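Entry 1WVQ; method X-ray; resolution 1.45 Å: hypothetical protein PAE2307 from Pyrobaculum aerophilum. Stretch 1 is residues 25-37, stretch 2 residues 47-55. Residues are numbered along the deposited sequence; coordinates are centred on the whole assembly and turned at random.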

# COMPACT_ATOMS: atom_id res chain seq x y z
N GLN A 25 3.02 11.94 -13.83
CA GLN A 25 2.20 11.58 -14.97
C GLN A 25 1.06 10.70 -14.48
O GLN A 25 1.25 9.85 -13.62
CB GLN A 25 3.04 10.82 -16.00
CG GLN A 25 2.36 10.60 -17.35
CD GLN A 25 3.25 9.81 -18.29
OE1 GLN A 25 4.36 10.23 -18.61
NE2 GLN A 25 2.76 8.66 -18.73
N ALA A 26 -0.13 10.93 -15.03
CA ALA A 26 -1.30 10.16 -14.66
C ALA A 26 -2.11 9.87 -15.91
O ALA A 26 -1.53 9.62 -16.98
CB ALA A 26 -2.14 10.96 -13.66
N HIS A 27 -3.43 9.89 -15.78
CA HIS A 27 -4.32 9.67 -16.91
C HIS A 27 -5.75 9.83 -16.39
O HIS A 27 -6.00 9.66 -15.21
CB HIS A 27 -4.13 8.26 -17.51
CG HIS A 27 -4.79 7.17 -16.72
ND1 HIS A 27 -4.30 6.72 -15.52
CD2 HIS A 27 -5.88 6.42 -16.99
CE1 HIS A 27 -5.06 5.74 -15.07
NE2 HIS A 27 -6.03 5.53 -15.95
N PHE A 28 -6.66 10.18 -17.29
CA PHE A 28 -8.07 10.36 -16.95
C PHE A 28 -8.34 11.65 -16.18
O PHE A 28 -7.62 12.01 -15.25
CB PHE A 28 -8.59 9.15 -16.17
CG PHE A 28 -10.07 9.13 -15.97
CD1 PHE A 28 -10.94 9.48 -17.00
CD2 PHE A 28 -10.61 8.73 -14.75
CE1 PHE A 28 -12.32 9.42 -16.82
CE2 PHE A 28 -12.00 8.67 -14.56
CZ PHE A 28 -12.85 9.01 -15.59
N ILE A 29 -9.40 12.34 -16.59
CA ILE A 29 -9.79 13.62 -16.01
C ILE A 29 -9.99 13.60 -14.49
O ILE A 29 -9.78 14.62 -13.83
CB ILE A 29 -11.06 14.15 -16.73
CG1 ILE A 29 -11.15 15.66 -16.60
CG2 ILE A 29 -12.30 13.48 -16.17
CD1 ILE A 29 -12.21 16.29 -17.50
N LYS A 30 -10.39 12.46 -13.94
CA LYS A 30 -10.61 12.37 -12.50
C LYS A 30 -9.33 12.64 -11.71
O LYS A 30 -9.38 12.90 -10.51
CB LYS A 30 -11.20 11.00 -12.14
CG LYS A 30 -11.77 10.93 -10.72
CD LYS A 30 -12.73 9.74 -10.55
CE LYS A 30 -12.01 8.39 -10.54
NZ LYS A 30 -11.33 8.14 -9.23
N THR A 31 -8.18 12.58 -12.37
CA THR A 31 -6.90 12.83 -11.72
C THR A 31 -6.89 14.13 -10.91
O THR A 31 -6.41 14.16 -9.77
CB THR A 31 -5.75 12.90 -12.76
OG1 THR A 31 -5.54 11.61 -13.33
CG2 THR A 31 -4.46 13.37 -12.11
N VAL A 32 -7.42 15.20 -11.50
CA VAL A 32 -7.40 16.48 -10.81
C VAL A 32 -8.15 16.46 -9.48
O VAL A 32 -7.67 17.02 -8.50
CB VAL A 32 -7.96 17.62 -11.72
CG1 VAL A 32 -9.45 17.48 -11.89
CG2 VAL A 32 -7.61 18.97 -11.13
N GLU A 33 -9.30 15.80 -9.43
CA GLU A 33 -10.05 15.73 -8.18
C GLU A 33 -9.39 14.79 -7.18
O GLU A 33 -9.33 15.09 -5.98
CB GLU A 33 -11.49 15.30 -8.44
CG GLU A 33 -12.27 16.33 -9.26
CD GLU A 33 -13.78 16.23 -9.09
OE1 GLU A 33 -14.25 15.65 -8.09
OE2 GLU A 33 -14.49 16.76 -9.97
N ASP A 34 -8.88 13.66 -7.65
CA ASP A 34 -8.25 12.72 -6.74
C ASP A 34 -6.98 13.30 -6.11
O ASP A 34 -6.70 13.05 -4.94
CB ASP A 34 -7.95 11.40 -7.45
CG ASP A 34 -9.21 10.60 -7.76
OD1 ASP A 34 -10.29 10.91 -7.21
OD2 ASP A 34 -9.12 9.63 -8.55
N LEU A 35 -6.22 14.07 -6.88
CA LEU A 35 -5.02 14.69 -6.34
C LEU A 35 -5.40 15.78 -5.34
O LEU A 35 -4.75 15.95 -4.31
CB LEU A 35 -4.14 15.25 -7.47
CG LEU A 35 -3.39 14.21 -8.30
CD1 LEU A 35 -2.60 14.91 -9.40
CD2 LEU A 35 -2.44 13.41 -7.41
N TYR A 36 -6.46 16.53 -5.64
CA TYR A 36 -6.91 17.57 -4.72
C TYR A 36 -7.23 16.92 -3.38
O TYR A 36 -6.82 17.41 -2.32
CB TYR A 36 -8.17 18.26 -5.28
CG TYR A 36 -8.92 19.09 -4.26
CD1 TYR A 36 -9.86 18.51 -3.41
CD2 TYR A 36 -8.66 20.45 -4.11
CE1 TYR A 36 -10.51 19.26 -2.44
CE2 TYR A 36 -9.30 21.21 -3.14
CZ TYR A 36 -10.22 20.61 -2.31
OH TYR A 36 -10.83 21.35 -1.33
N GLU A 37 -7.94 15.80 -3.42
CA GLU A 37 -8.33 15.09 -2.21
C GLU A 37 -7.14 14.53 -1.45
O GLU A 37 -7.09 14.60 -0.22
CB GLU A 37 -9.33 13.99 -2.56
CG GLU A 37 -10.69 14.55 -2.96
CD GLU A 37 -11.73 13.47 -3.18
OE1 GLU A 37 -11.74 12.49 -2.41
OE2 GLU A 37 -12.55 13.62 -4.10
N LYS A 47 -1.32 24.38 1.84
CA LYS A 47 -1.72 25.34 0.82
C LYS A 47 -1.17 24.72 -0.45
O LYS A 47 -0.04 24.25 -0.48
CB LYS A 47 -1.10 26.72 1.08
CG LYS A 47 -1.63 27.39 2.33
CD LYS A 47 -3.15 27.53 2.30
CE LYS A 47 -3.68 28.22 3.56
NZ LYS A 47 -5.16 28.14 3.67
N PHE A 48 -1.96 24.72 -1.52
CA PHE A 48 -1.49 24.07 -2.73
C PHE A 48 -2.17 24.54 -4.00
O PHE A 48 -3.19 25.22 -3.98
CB PHE A 48 -1.73 22.57 -2.61
CG PHE A 48 -3.18 22.22 -2.44
CD1 PHE A 48 -3.79 22.32 -1.19
CD2 PHE A 48 -3.96 21.91 -3.55
CE1 PHE A 48 -5.16 22.12 -1.05
CE2 PHE A 48 -5.34 21.70 -3.42
CZ PHE A 48 -5.94 21.81 -2.16
N GLY A 49 -1.58 24.11 -5.11
CA GLY A 49 -2.11 24.38 -6.43
C GLY A 49 -1.82 23.11 -7.20
O GLY A 49 -0.71 22.59 -7.12
N ILE A 50 -2.81 22.58 -7.90
CA ILE A 50 -2.60 21.36 -8.68
C ILE A 50 -3.17 21.56 -10.08
O ILE A 50 -4.28 22.08 -10.24
CB ILE A 50 -3.23 20.10 -7.98
CG1 ILE A 50 -3.01 18.84 -8.84
CG2 ILE A 50 -4.69 20.34 -7.67
CD1 ILE A 50 -4.09 18.57 -9.89
N ALA A 51 -2.39 21.19 -11.08
CA ALA A 51 -2.82 21.31 -12.47
C ALA A 51 -2.52 20.00 -13.19
O ALA A 51 -1.51 19.35 -12.93
CB ALA A 51 -2.09 22.47 -13.15
N PHE A 52 -3.42 19.62 -14.10
CA PHE A 52 -3.29 18.37 -14.85
C PHE A 52 -3.55 18.59 -16.33
O PHE A 52 -4.53 19.23 -16.70
CB PHE A 52 -4.29 17.35 -14.29
CG PHE A 52 -4.45 16.11 -15.13
CD1 PHE A 52 -3.41 15.20 -15.26
CD2 PHE A 52 -5.66 15.83 -15.76
CE1 PHE A 52 -3.57 14.02 -16.00
CE2 PHE A 52 -5.84 14.67 -16.50
CZ PHE A 52 -4.79 13.76 -16.62
N CYS A 53 -2.68 18.05 -17.17
CA CYS A 53 -2.82 18.19 -18.62
C CYS A 53 -3.71 17.10 -19.23
O CYS A 53 -3.24 16.00 -19.50
CB CYS A 53 -1.45 18.15 -19.30
SG CYS A 53 -0.42 19.58 -18.95
N GLU A 54 -4.98 17.42 -19.44
CA GLU A 54 -5.91 16.49 -20.07
C GLU A 54 -5.35 16.30 -21.48
O GLU A 54 -5.15 17.28 -22.19
CB GLU A 54 -7.31 17.11 -20.10
CG GLU A 54 -8.32 16.34 -20.92
CD GLU A 54 -9.68 17.01 -20.92
OE1 GLU A 54 -9.74 18.26 -20.91
OE2 GLU A 54 -10.70 16.29 -20.95
N ALA A 55 -5.10 15.06 -21.87
CA ALA A 55 -4.48 14.79 -23.17
C ALA A 55 -5.39 14.50 -24.35
O ALA A 55 -4.91 14.31 -25.47
CB ALA A 55 -3.47 13.66 -23.02

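The contact is an apolar packing of a helix and the turn before it against one face of a β-strand, held by side-chain burial with no hydrogen bond or salt bridge crossing between the stretches. Together the two sides bury 489 Å².

The helix, which includes residues 31-37, and the strand, 47-53, run nearly antiparallel: their N-to-C directions make an angle of 157°, and their axes approach to 8.4 Å. That spacing leaves room for side chains between the backbones. The register follows the antiparallel course, with CA of Val 32 lying 6.1 Å from CA of Phe 52 and CA of Tyr 36 lying 7.0 Å from CA of Ile 50. Along the strand, the CA-to-CB bonds of Phe 48, Ile 50 and Phe 52 point toward the helix, whereas that of Ala 51 points away, as strand alternation requires. On the helix, Thr 31 and Leu 35 point toward the strand and Val 32 and Tyr 36 sideways, a spacing of three to four residues that keeps one helical side against the strand.

Phe 52 dominates, with 116 Å² covered. Thr 31 CB sits 3.9 Å from the centroid of the Phe 52 ring, only 3° off the ring normal, a CH-π contact over the face. Ala 26 CB adds an apolar contact at 4.1 Å to Phe 52 CE1, and the turn backbone comes closer still, with Phe 28 O 3.4 Å from Phe 52 CE2. This carbonyl closes the type I turn from Phe 28 to Thr 31 by accepting a hydrogen bond from Thr 31 N, at 3.0 Å between Thr 31 N and Phe 28 O, so its approach to the ring does not leave it without a polar partner.

Two residues back along the strand from Phe 52, Ile 50 meets two aliphatic residues, Val 32 and Leu 35: Ile 50 CD1 lies 3.8 Å from Val 32 CG2 and 4.0 Å from Leu 35 CD1. Next, Tyr 36 CE2 approaches Phe 48 CZ at 3.6 Å. The ring centroids are 5.5 Å apart and the planes meet at 64°, an oblique aromatic pair. The Tyr 36 hydroxyl is hydrogen-bonded elsewhere in the structure, so the ring can pack here without burying an unsatisfied polar group.

Polar bonds also form within stretch 1. Backbone hydrogen bonds such as Leu 35 N to Thr 31 O, 2.9 Å, fix the spacing of the packing residues, while Lys 30 NZ and Asp 34 OD2 form a salt bridge at 2.8 Å, involving two residues that make no contact with the strand.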